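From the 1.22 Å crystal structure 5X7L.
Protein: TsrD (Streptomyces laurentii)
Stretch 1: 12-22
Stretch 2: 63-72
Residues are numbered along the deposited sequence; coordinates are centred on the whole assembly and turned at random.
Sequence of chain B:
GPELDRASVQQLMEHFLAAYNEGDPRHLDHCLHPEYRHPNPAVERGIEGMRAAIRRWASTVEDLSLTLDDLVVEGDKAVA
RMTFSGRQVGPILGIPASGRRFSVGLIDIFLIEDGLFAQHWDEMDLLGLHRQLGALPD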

# COMPACT_ATOMS: atom_id res chain seq x y z
N LEU B 12 -19.52 -4.78 -3.01
CA LEU B 12 -18.78 -3.90 -3.93
C LEU B 12 -17.47 -4.56 -4.34
O LEU B 12 -17.11 -4.58 -5.52
CB LEU B 12 -18.49 -2.53 -3.32
CG LEU B 12 -19.66 -1.62 -2.95
CD1 LEU B 12 -19.12 -0.31 -2.38
CD2 LEU B 12 -20.56 -1.35 -4.14
N MSE B 13 -16.75 -5.10 -3.36
CA MSE B 13 -15.46 -5.73 -3.64
C MSE B 13 -15.61 -6.95 -4.52
O MSE B 13 -14.75 -7.20 -5.36
CB MSE B 13 -14.75 -6.12 -2.35
CG MSE B 13 -14.20 -4.92 -1.58
SE MSE B 13 -13.00 -3.80 -2.65
CE MSE B 13 -11.83 -5.18 -3.39
N GLU B 14 -16.68 -7.72 -4.35
CA GLU B 14 -16.90 -8.89 -5.21
C GLU B 14 -17.03 -8.46 -6.67
O GLU B 14 -16.46 -9.09 -7.56
CB GLU B 14 -18.13 -9.68 -4.77
CG GLU B 14 -17.95 -10.43 -3.46
N HIS B 15 -17.75 -7.38 -6.91
CA HIS B 15 -17.87 -6.84 -8.26
C HIS B 15 -16.54 -6.32 -8.78
O HIS B 15 -16.20 -6.53 -9.94
CB HIS B 15 -18.92 -5.74 -8.32
CG HIS B 15 -20.32 -6.25 -8.33
ND1 HIS B 15 -20.85 -6.95 -9.39
CD2 HIS B 15 -21.31 -6.17 -7.40
CE1 HIS B 15 -22.11 -7.27 -9.13
NE2 HIS B 15 -22.41 -6.81 -7.93
N PHE B 16 -15.79 -5.63 -7.92
CA PHE B 16 -14.49 -5.09 -8.32
C PHE B 16 -13.56 -6.21 -8.78
O PHE B 16 -12.97 -6.15 -9.85
CB PHE B 16 -13.86 -4.31 -7.16
CG PHE B 16 -12.56 -3.64 -7.51
CD1 PHE B 16 -12.54 -2.41 -8.15
CD2 PHE B 16 -11.35 -4.24 -7.19
CE1 PHE B 16 -11.34 -1.80 -8.47
CE2 PHE B 16 -10.15 -3.63 -7.50
CZ PHE B 16 -10.14 -2.41 -8.15
N LEU B 17 -13.47 -7.26 -7.97
CA LEU B 17 -12.62 -8.41 -8.30
C LEU B 17 -13.07 -9.08 -9.59
O LEU B 17 -12.25 -9.45 -10.43
CB LEU B 17 -12.61 -9.42 -7.15
CG LEU B 17 -12.05 -8.93 -5.82
CD1 LEU B 17 -12.38 -9.94 -4.73
CD2 LEU B 17 -10.55 -8.68 -5.89
N ALA B 18 -14.39 -9.24 -9.75
CA ALA B 18 -14.93 -9.92 -10.92
C ALA B 18 -14.64 -9.16 -12.22
O ALA B 18 -14.43 -9.77 -13.26
CB ALA B 18 -16.43 -10.13 -10.76
N ALA B 19 -14.62 -7.83 -12.16
CA ALA B 19 -14.30 -7.02 -13.34
C ALA B 19 -12.95 -7.43 -13.92
O ALA B 19 -12.81 -7.62 -15.13
CB ALA B 19 -14.31 -5.54 -13.00
N TYR B 20 -11.96 -7.55 -13.05
CA TYR B 20 -10.61 -7.93 -13.47
C TYR B 20 -10.52 -9.41 -13.84
O TYR B 20 -10.00 -9.75 -14.90
CB TYR B 20 -9.60 -7.61 -12.37
CG TYR B 20 -9.35 -6.13 -12.22
CD1 TYR B 20 -10.19 -5.35 -11.43
CD2 TYR B 20 -8.28 -5.51 -12.86
CE1 TYR B 20 -9.97 -3.99 -11.29
CE2 TYR B 20 -8.06 -4.14 -12.72
CZ TYR B 20 -8.91 -3.39 -11.93
OH TYR B 20 -8.71 -2.04 -11.78
N ASN B 21 -11.02 -10.28 -12.97
CA ASN B 21 -10.88 -11.72 -13.18
C ASN B 21 -11.63 -12.21 -14.43
O ASN B 21 -11.19 -13.14 -15.10
CB ASN B 21 -11.33 -12.49 -11.94
CG ASN B 21 -10.33 -12.36 -10.80
OD1 ASN B 21 -9.13 -12.45 -11.01
ND2 ASN B 21 -10.83 -12.15 -9.59
N GLU B 22 -12.75 -11.56 -14.75
CA GLU B 22 -13.53 -11.92 -15.93
C GLU B 22 -13.25 -11.02 -17.13
O GLU B 22 -13.75 -11.27 -18.22
CB GLU B 22 -15.03 -11.87 -15.60
CG GLU B 22 -15.42 -12.82 -14.48
CD GLU B 22 -16.86 -12.66 -14.03
OE1 GLU B 22 -17.67 -12.07 -14.78
OE2 GLU B 22 -17.18 -13.13 -12.92
N ASP B 63 -4.04 -15.27 -17.96
CA ASP B 63 -4.28 -15.93 -16.68
C ASP B 63 -4.29 -14.93 -15.53
O ASP B 63 -3.75 -15.19 -14.46
CB ASP B 63 -3.22 -17.02 -16.43
CG ASP B 63 -3.54 -17.88 -15.22
OD1 ASP B 63 -4.73 -18.19 -15.01
OD2 ASP B 63 -2.60 -18.23 -14.47
N LEU B 64 -4.92 -13.78 -15.76
CA LEU B 64 -5.00 -12.75 -14.74
C LEU B 64 -5.74 -13.26 -13.52
O LEU B 64 -6.81 -13.88 -13.64
CB LEU B 64 -5.69 -11.50 -15.30
CG LEU B 64 -5.67 -10.25 -14.41
CD1 LEU B 64 -5.72 -9.00 -15.27
CD2 LEU B 64 -6.82 -10.24 -13.41
N SER B 65 -5.18 -13.02 -12.34
CA SER B 65 -5.86 -13.31 -11.09
C SER B 65 -5.71 -12.15 -10.12
O SER B 65 -4.60 -11.68 -9.87
CB SER B 65 -5.32 -14.60 -10.46
OG SER B 65 -5.96 -14.86 -9.22
N LEU B 66 -6.84 -11.71 -9.58
CA LEU B 66 -6.86 -10.68 -8.55
C LEU B 66 -7.64 -11.23 -7.38
O LEU B 66 -8.83 -11.56 -7.51
CB LEU B 66 -7.51 -9.40 -9.08
CG LEU B 66 -7.48 -8.19 -8.13
CD1 LEU B 66 -6.05 -7.73 -7.88
CD2 LEU B 66 -8.33 -7.06 -8.69
N THR B 67 -6.98 -11.37 -6.24
CA THR B 67 -7.61 -11.96 -5.07
C THR B 67 -7.51 -11.03 -3.86
O THR B 67 -6.58 -10.22 -3.75
CB THR B 67 -7.00 -13.33 -4.73
OG1 THR B 67 -5.59 -13.20 -4.57
CG2 THR B 67 -7.30 -14.33 -5.85
N LEU B 68 -8.49 -11.16 -2.98
CA LEU B 68 -8.61 -10.31 -1.81
C LEU B 68 -7.99 -10.98 -0.59
O LEU B 68 -8.46 -12.02 -0.13
CB LEU B 68 -10.08 -9.99 -1.56
CG LEU B 68 -10.40 -9.00 -0.44
CD1 LEU B 68 -9.79 -7.63 -0.72
CD2 LEU B 68 -11.90 -8.89 -0.29
N ASP B 69 -6.93 -10.38 -0.07
CA ASP B 69 -6.22 -10.90 1.10
C ASP B 69 -6.81 -10.38 2.40
O ASP B 69 -6.82 -11.09 3.41
CB ASP B 69 -4.74 -10.54 1.03
CG ASP B 69 -4.05 -11.15 -0.16
OD1 ASP B 69 -4.12 -12.39 -0.31
OD2 ASP B 69 -3.45 -10.40 -0.95
N ASP B 70 -7.26 -9.13 2.40
CA ASP B 70 -7.86 -8.54 3.59
C ASP B 70 -8.71 -7.35 3.18
O ASP B 70 -8.46 -6.71 2.16
CB ASP B 70 -6.77 -8.11 4.59
CG ASP B 70 -7.29 -7.93 6.01
OD1 ASP B 70 -8.46 -8.28 6.28
OD2 ASP B 70 -6.53 -7.44 6.86
N LEU B 71 -9.72 -7.07 3.99
CA LEU B 71 -10.62 -5.95 3.79
C LEU B 71 -10.85 -5.27 5.13
O LEU B 71 -11.18 -5.94 6.12
CB LEU B 71 -11.95 -6.42 3.19
CG LEU B 71 -13.03 -5.35 2.97
CD1 LEU B 71 -12.60 -4.35 1.90
CD2 LEU B 71 -14.35 -6.01 2.59
N VAL B 72 -10.65 -3.96 5.18
CA VAL B 72 -10.87 -3.17 6.39
C VAL B 72 -11.84 -2.04 6.03
O VAL B 72 -11.60 -1.30 5.07
CB VAL B 72 -9.55 -2.59 6.94
CG1 VAL B 72 -9.80 -1.81 8.23
CG2 VAL B 72 -8.55 -3.71 7.19
O HOH W 1 -8.57 -14.02 -15.71
O HOH W 2 -9.16 -15.21 -12.28

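The strongest link between the two stretches is a pair of hydrogen bonds from the side chain of Asn21 to the backbone of Leu66. Leu66 N donates to Asn21 OD1 at 2.8 Å, and Asn21 ND2 donates to Leu66 O at 2.9 Å. Both are close to linear, with angles of 158° and 167° at the hydrogen. The amide of asparagine suits this place because it carries an acceptor and a donor side by side. It can therefore meet the N and O of a single strand residue, much as a neighbouring strand would. The CA-to-CB bond of Asn21 points sideways, and chi1 of -73° (m) with chi2 of -43° brings the amide to the strand.

Water extends this polar end. Water 1 donates to Asn21 O at 2.8 Å and to Leu64 O at 2.7 Å, and so bridges the two backbones. Water 2 lies 3.0 Å from Asn21 OD1 and 3.0 Å from Leu64 O.

The rest of the contact is apolar. The helix and strand run nearly antiparallel, at 166°, and their axes approach to 7.3 Å. Together they bury 480 Å². Leu64, Leu66 and Leu68 alternate along the strand with Ser65 and Thr67. The three leucines point toward the helix; Ser65 and Thr67 point away, and their small polar side chains take little part.

Leu66 is the centre of the packing and has the largest covered area, 103 Å². Its CD2 lies 3.7 Å from Tyr20 CD1 and 4.1 Å from Phe16 CE2, oblique to both rings. Its CG lies 3.8 Å from Leu17 CD2. A branched leucine can thus touch two rings and an aliphatic side chain at once, while its backbone is held by Asn21.

Leu17 starts sideways, but its end comes nearer the strand. Its CD1 reaches Leu68 CB at 3.9 Å, so its two methyls contact successive leucines of the strand. Tyr20 points toward the strand at CB, which lies 4.0 Å from Leu64 CD2. The end of its side chain leads away, so the hydroxyl takes no part here.

Met13, a selenomethionine, packs nearer the start of this helical stretch. Its CG lies 3.9 Å from Leu71 CD1, and its CE lies 4.2 Å from Leu68 CD1. The long side chain, with all three chi angles m, allows it to touch both leucines. Glu14, Ala18 and Glu22 point away from the strand and make no contact with it.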